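Local coordinates for protein putative modulator of DNA gyrase (Bacteroides thetaiotaomicron, PDB 1VPB) that probably acts as a metallopeptidase of the PmbA/TldD family, at residues D27-N32 against L69-D74; C34-V39 against R110-P115; D139-M144 against L215-L220; A147-A152 against I160-S165; Y247-D252 against S257-P262. All coordinates share one frame; numbering follows the deposited sequence.

Contact 1. Residues D27-N32 against L69-D74; sequences DYALKN and LSLYVD
Helix 16-31 lies on one face of the long antiparallel sheet, and here its last turn reaches strand 58-73 through Ala29. The methyl CB of Ala29 points at the sheet and stands 4.3 Å from Leu69 CD2 and 4.5 Å from Leu71 CD2. Those two leucine methyls come from residues two apart on the strand and are themselves 4.1 Å from each other, Leu69 CD2 to Leu71 CD2, making a small pair on which the alanine rests. Leu71 is not aimed at the helix by its first bond; its CD1 runs on extended (chi2 174°), which leaves CD2 as the branch turned to Ala29. With one alanine methyl on two leucine methyls the contact is slight in area, yet all three residues are buried, and it illustrates how an alanine lets a helix settle close to a sheet, the nearest alpha carbons being Ala29 and Leu71. Just past the helix, the Asn32 side chain turns back: ND2 bonds Tyr28 O at 2.9 Å, with a nearly straight N-H, and the same nitrogen sits over the centre of the Tyr28 ring. Cys34, further along the chain, also packs on Ala29 and on Leu71, while Ile80 of strand 76-82 touches both leucines from within the sheet. The arrangement is a two-layer alpha+beta packing, a helix lying against one face of an antiparallel sheet.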
# COMPACT_ATOMS: atom_id res chain seq x y z
N ASP A 27 0.10 33.55 4.13
CA ASP A 27 -0.43 34.80 4.67
C ASP A 27 -1.89 34.62 5.09
O ASP A 27 -2.27 35.10 6.17
CB ASP A 27 -0.25 35.91 3.63
CG ASP A 27 -0.89 37.20 4.05
OD1 ASP A 27 -0.28 37.88 4.92
OD2 ASP A 27 -1.98 37.59 3.57
N TYR A 28 -2.66 33.94 4.28
CA TYR A 28 -4.09 33.73 4.57
C TYR A 28 -4.22 32.92 5.85
O TYR A 28 -5.02 33.26 6.76
CB TYR A 28 -4.77 33.02 3.40
CG TYR A 28 -6.28 32.93 3.61
CD1 TYR A 28 -7.12 33.99 3.30
CD2 TYR A 28 -6.81 31.80 4.21
CE1 TYR A 28 -8.50 33.91 3.55
CE2 TYR A 28 -8.16 31.70 4.44
CZ TYR A 28 -8.99 32.77 4.13
OH TYR A 28 -10.33 32.58 4.45
N ALA A 29 -3.45 31.84 5.97
CA ALA A 29 -3.51 31.05 7.20
C ALA A 29 -3.16 31.88 8.46
O ALA A 29 -3.79 31.77 9.52
CB ALA A 29 -2.54 29.82 7.08
N LEU A 30 -2.11 32.70 8.37
CA LEU A 30 -1.64 33.49 9.49
C LEU A 30 -2.61 34.60 9.88
O LEU A 30 -2.76 34.88 11.08
CB LEU A 30 -0.29 34.11 9.19
CG LEU A 30 0.88 33.09 9.12
CD1 LEU A 30 2.14 33.82 8.59
CD2 LEU A 30 1.12 32.33 10.39
N LYS A 31 -3.31 35.12 8.91
CA LYS A 31 -4.28 36.19 9.15
C LYS A 31 -5.62 35.66 9.65
O LYS A 31 -6.45 36.43 10.13
CB LYS A 31 -4.52 36.99 7.88
CG LYS A 31 -3.32 37.86 7.54
CD LYS A 31 -3.50 38.61 6.19
N ASN A 32 -5.86 34.36 9.53
CA ASN A 32 -7.20 33.77 9.83
C ASN A 32 -7.19 32.69 10.92
O ASN A 32 -8.13 31.90 10.96
CB ASN A 32 -7.80 33.23 8.56
CG ASN A 32 -8.29 34.32 7.64
OD1 ASN A 32 -9.35 34.89 7.90
ND2 ASN A 32 -7.50 34.69 6.65
N LEU A 69 -0.62 22.13 4.03
CA LEU A 69 -0.30 23.08 5.11
C LEU A 69 -0.31 22.37 6.44
O LEU A 69 -1.12 21.46 6.66
CB LEU A 69 -1.35 24.20 5.16
CG LEU A 69 -1.41 25.21 4.02
CD1 LEU A 69 -2.28 24.69 2.92
CD2 LEU A 69 -1.94 26.51 4.46
N SER A 70 0.57 22.80 7.35
CA SER A 70 0.57 22.38 8.75
C SER A 70 0.09 23.64 9.46
O SER A 70 0.62 24.72 9.27
CB SER A 70 1.93 22.05 9.28
OG SER A 70 2.49 20.91 8.60
N LEU A 71 -0.97 23.47 10.24
CA LEU A 71 -1.65 24.58 10.91
C LEU A 71 -1.48 24.54 12.43
O LEU A 71 -1.75 23.56 13.08
CB LEU A 71 -3.15 24.52 10.57
CG LEU A 71 -3.56 24.37 9.09
CD1 LEU A 71 -5.05 24.20 9.04
CD2 LEU A 71 -3.15 25.56 8.31
N TYR A 72 -0.89 25.61 13.01
CA TYR A 72 -0.65 25.75 14.45
C TYR A 72 -1.67 26.79 14.97
O TYR A 72 -1.59 27.99 14.63
CB TYR A 72 0.77 26.24 14.71
CG TYR A 72 1.84 25.24 14.31
CD1 TYR A 72 2.15 25.08 12.98
CD2 TYR A 72 2.52 24.49 15.27
CE1 TYR A 72 3.15 24.14 12.58
CE2 TYR A 72 3.47 23.57 14.91
CZ TYR A 72 3.78 23.40 13.55
OH TYR A 72 4.78 22.47 13.22
N VAL A 73 -2.69 26.29 15.62
CA VAL A 73 -3.90 27.06 15.91
C VAL A 73 -4.21 26.90 17.38
O VAL A 73 -4.71 25.86 17.91
CB VAL A 73 -5.14 26.56 15.11
CG1 VAL A 73 -6.37 27.44 15.45
CG2 VAL A 73 -4.87 26.50 13.62
N ASP A 74 -3.91 27.95 18.13
CA ASP A 74 -4.26 27.88 19.54
C ASP A 74 -3.73 26.72 20.31
O ASP A 74 -4.38 26.16 21.20
CB ASP A 74 -5.79 28.07 19.73
CG ASP A 74 -6.31 29.37 19.17
OD1 ASP A 74 -5.56 30.27 18.63
OD2 ASP A 74 -7.57 29.55 19.15

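Contact 2. Residues C34-V39 against R110-P115; sequences CQAAKV and RVLADP
No aromatic ring or amide stands between Ala36, Lys38 and Leu112, which meet through aliphatic carbon alone; the flat groups lie just beside them. The guanidinium of Arg110 makes cation-pi contacts with Tyr77 and Tyr335, and the Tyr72 ring, set edge-to-face with Tyr77, receives Leu112 as a packing partner. The site lies on strand 36-52, beside a classic beta bulge where Gln35 and Ala36 both face Tyr72, and the extended loop 110-115 runs past it. Leu112 carries the contact by dividing its two methyls between two strand residues. Its CD1 meets Ala36 CB at 3.7 Å, and its CD2 lies 3.6 Å from Lys38 CE. Ala36 and Lys38, two positions apart on the strand, both point toward the loop, so a single leucine can serve both. Lys38 is extended beyond CG, and its chain slides along Leu112 in the reverse sense, carrying the ammonium group beyond the leucine methyls. There it is hydrogen-bonded to Tyr72 OH, while Glu312 offers a long and weak ion pair. Ile177 of neighbouring strand 159-177 and Ser178 just after it also pack on Leu112. A water completes the link between strand and loop: it accepts from Lys38 NZ at 2.8 Å and donates to Val111 O at 3.1 Å.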
# COMPACT_ATOMS: atom_id res chain seq x y z
N CYS A 34 -4.03 31.06 12.49
CA CYS A 34 -2.78 30.40 12.82
C CYS A 34 -1.76 31.35 13.45
O CYS A 34 -1.44 32.37 12.83
CB CYS A 34 -2.13 29.78 11.59
SG CYS A 34 -3.11 28.46 10.81
N GLN A 35 -1.22 30.94 14.57
CA GLN A 35 -0.06 31.61 15.22
C GLN A 35 1.16 31.26 14.35
O GLN A 35 2.12 32.02 14.29
CB GLN A 35 0.18 31.23 16.62
CG GLN A 35 -0.77 31.81 17.59
CD GLN A 35 -2.08 31.05 17.68
OE1 GLN A 35 -2.19 29.90 17.18
NE2 GLN A 35 -3.13 31.71 18.25
N ALA A 36 1.13 30.10 13.69
CA ALA A 36 2.26 29.64 12.88
C ALA A 36 1.72 28.68 11.82
O ALA A 36 0.65 28.10 11.98
CB ALA A 36 3.28 28.98 13.69
N ALA A 37 2.45 28.55 10.72
CA ALA A 37 2.07 27.61 9.67
C ALA A 37 3.30 27.18 8.86
O ALA A 37 4.30 27.89 8.84
CB ALA A 37 1.07 28.20 8.76
N LYS A 38 3.14 26.04 8.20
CA LYS A 38 4.12 25.54 7.19
C LYS A 38 3.30 25.34 5.94
O LYS A 38 2.16 24.84 6.02
CB LYS A 38 4.77 24.27 7.70
CG LYS A 38 5.51 24.32 8.98
CD LYS A 38 5.97 23.00 9.39
CE LYS A 38 6.75 23.02 10.69
NZ LYS A 38 6.83 21.59 11.20
N VAL A 39 3.86 25.67 4.76
CA VAL A 39 3.21 25.47 3.49
C VAL A 39 4.21 24.74 2.57
O VAL A 39 5.36 25.10 2.55
CB VAL A 39 2.76 26.81 2.85
CG1 VAL A 39 2.20 26.60 1.49
CG2 VAL A 39 1.75 27.56 3.78
N ARG A 110 4.07 20.69 19.86
CA ARG A 110 4.05 21.00 18.44
C ARG A 110 4.43 22.46 18.31
O ARG A 110 3.61 23.38 18.42
CB ARG A 110 2.66 20.71 17.76
CG ARG A 110 2.33 19.26 17.64
CD ARG A 110 3.09 18.58 16.54
NE ARG A 110 2.67 17.21 16.43
CZ ARG A 110 3.33 16.29 15.73
NH1 ARG A 110 4.44 16.59 15.08
NH2 ARG A 110 2.87 15.07 15.71
N VAL A 111 5.73 22.69 18.09
CA VAL A 111 6.29 24.00 17.93
C VAL A 111 7.16 24.04 16.67
O VAL A 111 7.53 23.03 16.13
CB VAL A 111 7.14 24.42 19.15
CG1 VAL A 111 6.27 24.51 20.40
CG2 VAL A 111 8.31 23.49 19.31
N LEU A 112 7.40 25.25 16.19
CA LEU A 112 8.33 25.41 15.06
C LEU A 112 9.74 25.28 15.62
O LEU A 112 10.01 25.52 16.80
CB LEU A 112 8.14 26.78 14.40
CG LEU A 112 6.81 27.04 13.64
CD1 LEU A 112 6.86 28.32 12.83
CD2 LEU A 112 6.48 25.94 12.77
N ALA A 113 10.62 24.84 14.75
CA ALA A 113 12.05 24.79 15.10
C ALA A 113 12.60 26.20 15.36
O ALA A 113 12.09 27.19 14.85
CB ALA A 113 12.83 24.16 13.95
N ASP A 114 13.69 26.28 16.12
CA ASP A 114 14.45 27.49 16.32
C ASP A 114 15.00 27.87 14.93
O ASP A 114 15.70 27.02 14.32
CB ASP A 114 15.60 27.17 17.23
CG ASP A 114 16.59 28.31 17.45
OD1 ASP A 114 16.70 29.31 16.72
OD2 ASP A 114 17.33 28.24 18.45
N PRO A 115 14.73 29.04 14.42
CA PRO A 115 15.15 29.38 13.04
C PRO A 115 16.64 29.50 12.83
O PRO A 115 17.07 29.44 11.67
CB PRO A 115 14.40 30.67 12.75
CG PRO A 115 14.21 31.22 14.07
CD PRO A 115 14.02 30.17 15.02
O HOH W 1 8.54 22.08 13.37

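Contact 3. Residues D139-M144 against L215-L220; sequences DDKIEM and LYMNDL
Met217 and Met144 give this contact most of its buried surface, and Lys141 adds a smaller share. They join helix 138-150 to the loop after strand 207-214, two elements that lie over the same long antiparallel sheet and meet above it. The two methionines reach toward each other tip to tip, one from the helix and one from the loop. Met144 runs out extended beyond CG, whereas Met217 is bent: its CG is anti to the backbone N (chi1 177°), but the chain then turns at chi2 and again at chi3, 92°, which swings the methyl toward the helix. As a result the sulfur of Met217 faces the methyl of its partner, Met144 CE, at 3.6 Å, while the two sulfurs, Met144 SD and Met217 SD, are 3.9 Å apart. The two flexible thioethers together span 11.0 Å from Met144 CA to Met217 CA. Tyr190 and Tyr166 of the sheet pack against Met217, and Leu192 against Met144, so the pair is backed by strand residues. Elsewhere on the helix, Asp139 and Ile142 pack on Tyr103 and Leu104 of the second subunit. Lys141 contributes only its aliphatic part to the contact with the loop, its ammonium being taken by a salt bridge to Asp168; its CG lies 4.4 Å from Met217 CE.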
# COMPACT_ATOMS: atom_id res chain seq x y z
N ASP A 139 9.63 7.53 -27.23
CA ASP A 139 9.98 6.35 -27.99
C ASP A 139 11.32 5.69 -27.62
O ASP A 139 11.47 4.46 -27.65
CB ASP A 139 9.96 6.72 -29.47
CG ASP A 139 9.83 5.52 -30.37
OD1 ASP A 139 9.27 4.44 -29.96
OD2 ASP A 139 10.26 5.59 -31.54
N ASP A 140 12.32 6.50 -27.26
CA ASP A 140 13.58 5.95 -26.75
C ASP A 140 13.40 5.22 -25.40
O ASP A 140 14.04 4.22 -25.13
CB ASP A 140 14.58 7.10 -26.56
CG ASP A 140 14.96 7.76 -27.87
OD1 ASP A 140 14.92 7.10 -28.91
OD2 ASP A 140 15.33 8.94 -27.92
N LYS A 141 12.50 5.76 -24.58
CA LYS A 141 12.19 5.19 -23.26
C LYS A 141 11.61 3.79 -23.44
O LYS A 141 12.10 2.81 -22.88
CB LYS A 141 11.24 6.13 -22.48
CG LYS A 141 11.74 7.55 -22.23
CD LYS A 141 10.71 8.35 -21.53
CE LYS A 141 11.08 9.80 -21.41
NZ LYS A 141 10.17 10.64 -20.63
N ILE A 142 10.56 3.67 -24.25
CA ILE A 142 9.98 2.35 -24.42
C ILE A 142 10.93 1.38 -25.14
O ILE A 142 10.95 0.18 -24.85
CB ILE A 142 8.61 2.42 -25.11
CG1 ILE A 142 7.90 1.08 -24.94
CG2 ILE A 142 8.76 2.78 -26.58
CD1 ILE A 142 6.65 0.96 -25.71
N GLU A 143 11.76 1.88 -26.06
CA GLU A 143 12.80 1.03 -26.66
C GLU A 143 13.78 0.43 -25.64
O GLU A 143 14.23 -0.75 -25.77
CB GLU A 143 13.62 1.78 -27.72
CG GLU A 143 12.89 2.04 -29.03
CD GLU A 143 12.37 0.77 -29.70
OE1 GLU A 143 13.12 -0.23 -29.76
OE2 GLU A 143 11.19 0.79 -30.15
N MET A 144 14.19 1.23 -24.65
CA MET A 144 15.03 0.70 -23.58
C MET A 144 14.38 -0.47 -22.87
O MET A 144 15.06 -1.43 -22.56
CB MET A 144 15.38 1.76 -22.55
CG MET A 144 16.23 2.89 -23.09
SD MET A 144 16.48 4.22 -21.91
CE MET A 144 16.93 5.50 -23.00
N LEU A 215 19.72 9.46 -11.42
CA LEU A 215 19.13 10.75 -11.46
C LEU A 215 19.20 11.32 -12.90
O LEU A 215 18.49 12.26 -13.24
CB LEU A 215 19.88 11.67 -10.50
CG LEU A 215 19.87 11.30 -9.01
CD1 LEU A 215 20.54 12.41 -8.22
CD2 LEU A 215 18.47 11.18 -8.53
N TYR A 216 20.14 10.78 -13.73
CA TYR A 216 20.38 11.27 -15.11
C TYR A 216 20.20 10.16 -16.17
O TYR A 216 20.69 9.07 -16.00
CB TYR A 216 21.84 11.75 -15.22
CG TYR A 216 22.08 13.04 -14.50
CD1 TYR A 216 22.19 13.09 -13.13
CD2 TYR A 216 22.05 14.23 -15.17
CE1 TYR A 216 22.36 14.31 -12.46
CE2 TYR A 216 22.25 15.44 -14.52
CZ TYR A 216 22.35 15.47 -13.17
OH TYR A 216 22.54 16.69 -12.53
N MET A 217 19.46 10.46 -17.23
CA MET A 217 19.20 9.47 -18.31
C MET A 217 20.51 9.00 -18.88
O MET A 217 20.72 7.79 -19.14
CB MET A 217 18.30 10.06 -19.39
CG MET A 217 18.07 9.12 -20.57
SD MET A 217 17.29 7.56 -20.10
CE MET A 217 15.66 8.09 -20.39
N ASN A 218 21.43 9.95 -19.06
CA ASN A 218 22.72 9.63 -19.64
C ASN A 218 23.52 8.63 -18.80
O ASN A 218 24.28 7.84 -19.35
CB ASN A 218 23.53 10.90 -19.85
CG ASN A 218 24.76 10.66 -20.71
OD1 ASN A 218 25.88 10.75 -20.23
ND2 ASN A 218 24.54 10.31 -21.97
N ASP A 219 23.36 8.67 -17.49
CA ASP A 219 24.06 7.81 -16.57
C ASP A 219 23.37 6.49 -16.27
O ASP A 219 23.98 5.58 -15.70
CB ASP A 219 24.35 8.53 -15.25
CG ASP A 219 25.11 9.82 -15.43
OD1 ASP A 219 25.83 10.00 -16.44
OD2 ASP A 219 25.07 10.74 -14.59
N LEU A 220 22.11 6.35 -16.63
CA LEU A 220 21.41 5.10 -16.31
C LEU A 220 22.04 3.96 -17.08
O LEU A 220 22.22 4.04 -18.30
CB LEU A 220 19.95 5.24 -16.72
CG LEU A 220 18.98 4.06 -16.59
CD1 LEU A 220 18.74 3.70 -15.13
CD2 LEU A 220 17.66 4.40 -17.33

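Contact 4. Residues A147-A152 against I160-S165; sequences AVAEEA and ISVGSS
The last turns of helix 138-150 come down close on strand 159-177, the alpha carbons of Ala149 and Ser164 being 5.7 Å apart. The small side chains here are consistent with that close approach. Ala149 CB fits between two strand residues that share a face, 3.6 Å from Ser164 OG and 4.0 Å from Val162 CG1. The valine splits its branches between Ala149 and Ala152: CG1, anti to its own backbone nitrogen (chi1 177°), lies against Ala149, whereas CG2 reaches Ala152 CB at 4.1 Å. Further back on the helix, Val148 CG1 packs on Ser164 CB at 3.9 Å. Gly163, between Val162 and Ser164, adds no side chain to the interface. Before them, Ile160 and Ser161 form a classic beta bulge opposite Thr197 of the adjacent strand 181-198, whose Ala194 touches Val148 and Ile196 touches Ala152. The chemistry is therefore mainly that of methyl groups, and the one polar side-chain atom in the interface, Ser164 OG, is buried but satisfied by the helix backbone, through a hydrogen bond to Ala145 O, a carbonyl one turn before Ala149.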
# COMPACT_ATOMS: atom_id res chain seq x y z
N ALA A 147 14.54 -3.46 -25.11
CA ALA A 147 15.90 -4.03 -25.12
C ALA A 147 16.17 -4.86 -23.88
O ALA A 147 16.84 -5.87 -23.96
CB ALA A 147 16.94 -2.94 -25.24
N VAL A 148 15.67 -4.43 -22.73
CA VAL A 148 15.85 -5.21 -21.50
C VAL A 148 15.30 -6.61 -21.72
O VAL A 148 15.97 -7.60 -21.48
CB VAL A 148 15.17 -4.56 -20.28
CG1 VAL A 148 15.13 -5.52 -19.07
CG2 VAL A 148 15.85 -3.24 -19.90
N ALA A 149 14.05 -6.69 -22.16
CA ALA A 149 13.36 -7.95 -22.29
C ALA A 149 14.04 -8.82 -23.33
O ALA A 149 14.21 -10.02 -23.12
CB ALA A 149 11.90 -7.72 -22.69
N GLU A 150 14.48 -8.21 -24.42
CA GLU A 150 15.13 -8.97 -25.49
C GLU A 150 16.38 -9.69 -25.05
O GLU A 150 16.79 -10.61 -25.72
CB GLU A 150 15.46 -8.07 -26.68
CG GLU A 150 14.24 -7.57 -27.43
CD GLU A 150 13.56 -8.62 -28.31
OE1 GLU A 150 14.15 -9.68 -28.61
OE2 GLU A 150 12.40 -8.36 -28.71
N GLU A 151 17.01 -9.26 -23.95
CA GLU A 151 18.16 -9.96 -23.39
C GLU A 151 17.82 -11.34 -22.84
O GLU A 151 18.71 -12.20 -22.74
CB GLU A 151 18.83 -9.13 -22.29
CG GLU A 151 19.51 -7.86 -22.79
CD GLU A 151 20.12 -7.02 -21.69
OE1 GLU A 151 20.13 -7.45 -20.53
OE2 GLU A 151 20.61 -5.91 -22.01
N ALA A 152 16.57 -11.58 -22.49
CA ALA A 152 16.18 -12.84 -21.87
C ALA A 152 15.26 -13.66 -22.76
O ALA A 152 15.27 -14.88 -22.67
CB ALA A 152 15.52 -12.60 -20.53
N ILE A 160 9.00 -18.86 -18.36
CA ILE A 160 7.55 -18.74 -18.48
C ILE A 160 7.13 -17.32 -18.92
O ILE A 160 6.31 -17.18 -19.83
CB ILE A 160 6.90 -19.11 -17.13
CG1 ILE A 160 7.05 -20.62 -16.92
CG2 ILE A 160 5.43 -18.69 -17.09
CD1 ILE A 160 6.61 -21.07 -15.57
N SER A 161 7.72 -16.31 -18.31
CA SER A 161 7.35 -14.92 -18.61
C SER A 161 8.54 -14.00 -18.35
O SER A 161 9.26 -14.20 -17.37
CB SER A 161 6.20 -14.49 -17.70
OG SER A 161 5.77 -13.18 -18.03
N VAL A 162 8.70 -13.01 -19.24
CA VAL A 162 9.71 -11.96 -19.08
C VAL A 162 8.99 -10.61 -19.08
O VAL A 162 8.41 -10.22 -20.07
CB VAL A 162 10.72 -11.94 -20.24
CG1 VAL A 162 11.72 -10.76 -20.08
CG2 VAL A 162 11.45 -13.31 -20.35
N GLY A 163 9.01 -9.96 -17.94
CA GLY A 163 8.50 -8.61 -17.80
C GLY A 163 9.64 -7.62 -17.78
O GLY A 163 10.74 -7.91 -17.29
N SER A 164 9.41 -6.44 -18.34
CA SER A 164 10.35 -5.34 -18.16
C SER A 164 9.58 -4.04 -18.00
O SER A 164 8.41 -3.91 -18.40
CB SER A 164 11.30 -5.25 -19.36
OG SER A 164 10.62 -5.14 -20.58
N SER A 165 10.25 -3.06 -17.45
CA SER A 165 9.63 -1.79 -17.15
C SER A 165 10.61 -0.65 -17.31
O SER A 165 11.81 -0.78 -17.00
CB SER A 165 9.17 -1.78 -15.69
OG SER A 165 8.32 -2.90 -15.45

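Contact 5. Residues Y247-D252 against S257-P262; sequences YTMVVD and SRLLSP
Strand 245-251 ends at Val251, the chain turns within a few residues, and helix 256-265 then sets off across the end of the strand, with the alpha carbons of Val251 and Leu259 9.2 Å apart. Leu259 and Met249 bridge the distance between the two elements with long side chains, Leu259 reaching back from the helix. Its methyl CD1 meets two residues of the strand, Met249 and Val251, which are two positions apart and point to the same side. Met249 comes head on: its methyl CE and Leu259 CD1 approach tip to tip at 3.6 Å. The thioether is extended up to the sulfur, and the bend at chi3 (59°) sets the methyl in front of the leucine. Val251 comes at a slant, with its CG2 4.0 Å from the same Leu259 CD1. All three residues are buried, and the contact has no hydrogen bond across it. In the connecting turn Asp252 OD1 is hydrogen-bonded to Asn255 ND2, and the helix is kinked at Pro262, whose nitrogen makes no bond to the preceding turn. Strand 245-251 pairs with strand 370-378 in parallel and with strands 441-443 and 446-450 antiparallel. Leu259 extends over this mixed sheet to touch Phe377 of strand 370-378, Tyr391 of strand 388-399 and Phe443 of strand 441-443.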
# COMPACT_ATOMS: atom_id res chain seq x y z
N TYR A 247 26.67 -20.50 10.95
CA TYR A 247 27.42 -20.34 9.70
C TYR A 247 27.94 -18.92 9.64
O TYR A 247 27.36 -18.02 10.20
CB TYR A 247 26.49 -20.51 8.49
CG TYR A 247 25.95 -21.91 8.25
CD1 TYR A 247 24.79 -22.35 8.89
CD2 TYR A 247 26.56 -22.76 7.33
CE1 TYR A 247 24.28 -23.64 8.64
CE2 TYR A 247 26.06 -24.02 7.08
CZ TYR A 247 24.91 -24.46 7.73
OH TYR A 247 24.42 -25.73 7.47
N THR A 248 29.00 -18.72 8.86
CA THR A 248 29.35 -17.37 8.41
C THR A 248 28.28 -16.89 7.43
O THR A 248 27.97 -17.61 6.47
CB THR A 248 30.67 -17.40 7.67
OG1 THR A 248 31.70 -17.92 8.53
CG2 THR A 248 31.12 -15.99 7.28
N MET A 249 27.72 -15.71 7.64
CA MET A 249 26.72 -15.17 6.73
C MET A 249 27.33 -14.10 5.83
O MET A 249 27.87 -13.12 6.32
CB MET A 249 25.53 -14.60 7.49
CG MET A 249 24.46 -14.06 6.56
SD MET A 249 22.91 -13.54 7.27
CE MET A 249 23.40 -12.29 8.42
N VAL A 250 27.23 -14.31 4.52
CA VAL A 250 27.60 -13.29 3.55
C VAL A 250 26.30 -12.72 2.94
O VAL A 250 25.38 -13.46 2.61
CB VAL A 250 28.54 -13.83 2.44
CG1 VAL A 250 28.98 -12.69 1.51
CG2 VAL A 250 29.77 -14.50 3.06
N VAL A 251 26.22 -11.40 2.83
CA VAL A 251 25.05 -10.74 2.24
C VAL A 251 25.46 -9.81 1.10
O VAL A 251 26.38 -9.02 1.24
CB VAL A 251 24.26 -9.94 3.28
CG1 VAL A 251 22.90 -9.50 2.70
CG2 VAL A 251 24.09 -10.74 4.55
N ASP A 252 24.75 -9.91 -0.03
CA ASP A 252 25.09 -9.11 -1.21
C ASP A 252 24.59 -7.69 -1.09
O ASP A 252 23.85 -7.38 -0.16
CB ASP A 252 24.65 -9.81 -2.50
CG ASP A 252 23.15 -10.00 -2.61
OD1 ASP A 252 22.37 -9.26 -1.97
OD2 ASP A 252 22.70 -10.91 -3.37
N SER A 257 21.41 -3.80 2.88
CA SER A 257 20.66 -2.70 3.50
C SER A 257 19.51 -3.21 4.37
O SER A 257 19.15 -2.55 5.37
CB SER A 257 20.12 -1.75 2.44
OG SER A 257 21.23 -1.20 1.71
N ARG A 258 18.95 -4.34 4.00
CA ARG A 258 17.84 -4.98 4.73
C ARG A 258 18.13 -5.21 6.22
O ARG A 258 17.31 -4.89 7.08
CB ARG A 258 17.42 -6.30 4.07
CG ARG A 258 15.99 -6.83 4.49
CD ARG A 258 15.84 -7.75 5.76
NE ARG A 258 14.56 -7.47 6.45
CZ ARG A 258 13.48 -8.25 6.48
NH1 ARG A 258 13.40 -9.45 5.87
NH2 ARG A 258 12.42 -7.81 7.14
N LEU A 259 19.30 -5.78 6.53
CA LEU A 259 19.66 -5.99 7.93
C LEU A 259 19.99 -4.70 8.71
O LEU A 259 19.92 -4.69 9.95
CB LEU A 259 20.84 -6.97 8.00
CG LEU A 259 20.52 -8.38 7.53
CD1 LEU A 259 21.82 -9.19 7.41
CD2 LEU A 259 19.54 -9.02 8.53
N LEU A 260 20.36 -3.63 7.99
CA LEU A 260 20.68 -2.37 8.60
C LEU A 260 19.44 -1.57 8.91
O LEU A 260 19.37 -0.82 9.90
CB LEU A 260 21.56 -1.53 7.66
CG LEU A 260 22.08 -0.24 8.25
CD1 LEU A 260 22.96 -0.43 9.47
CD2 LEU A 260 22.89 0.49 7.18
N SER A 261 18.45 -1.75 8.06
CA SER A 261 17.20 -0.98 8.16
C SER A 261 16.57 -0.94 9.57
O SER A 261 16.29 0.14 10.05
CB SER A 261 16.18 -1.52 7.15
OG SER A 261 15.06 -0.69 7.16
N PRO A 262 16.39 -2.06 10.26
CA PRO A 262 15.83 -2.01 11.60
C PRO A 262 16.68 -1.30 12.62
O PRO A 262 16.15 -0.78 13.61
CB PRO A 262 15.60 -3.46 11.96
CG PRO A 262 16.36 -4.25 11.03
CD PRO A 262 16.58 -3.46 9.80

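How the contacts relate
Followed from the N terminus, contact 1 closes a loop from helix 16-31 to strand 58-73, and contact 2 crosses it, since strand 36-52 departs inside that loop and meets residues 110-115 beyond it. The two touch: Ser70 N bonds Lys38 O, and Asp74 N bonds Gln35 OE1. Contact 3 closes a long loop from helix 138-150 to the segment after strand 207-214; within its span contact 4 closes a short one, from the same helix to strand 159-177. Contacts 1, 2 and 4 reach one antiparallel sheet, the centre of contact 4 lying about 50 Å from the centre of contact 2. Contact 5 follows in series, a short strand-to-helix connection in the C-terminal region with its own mixed sheet.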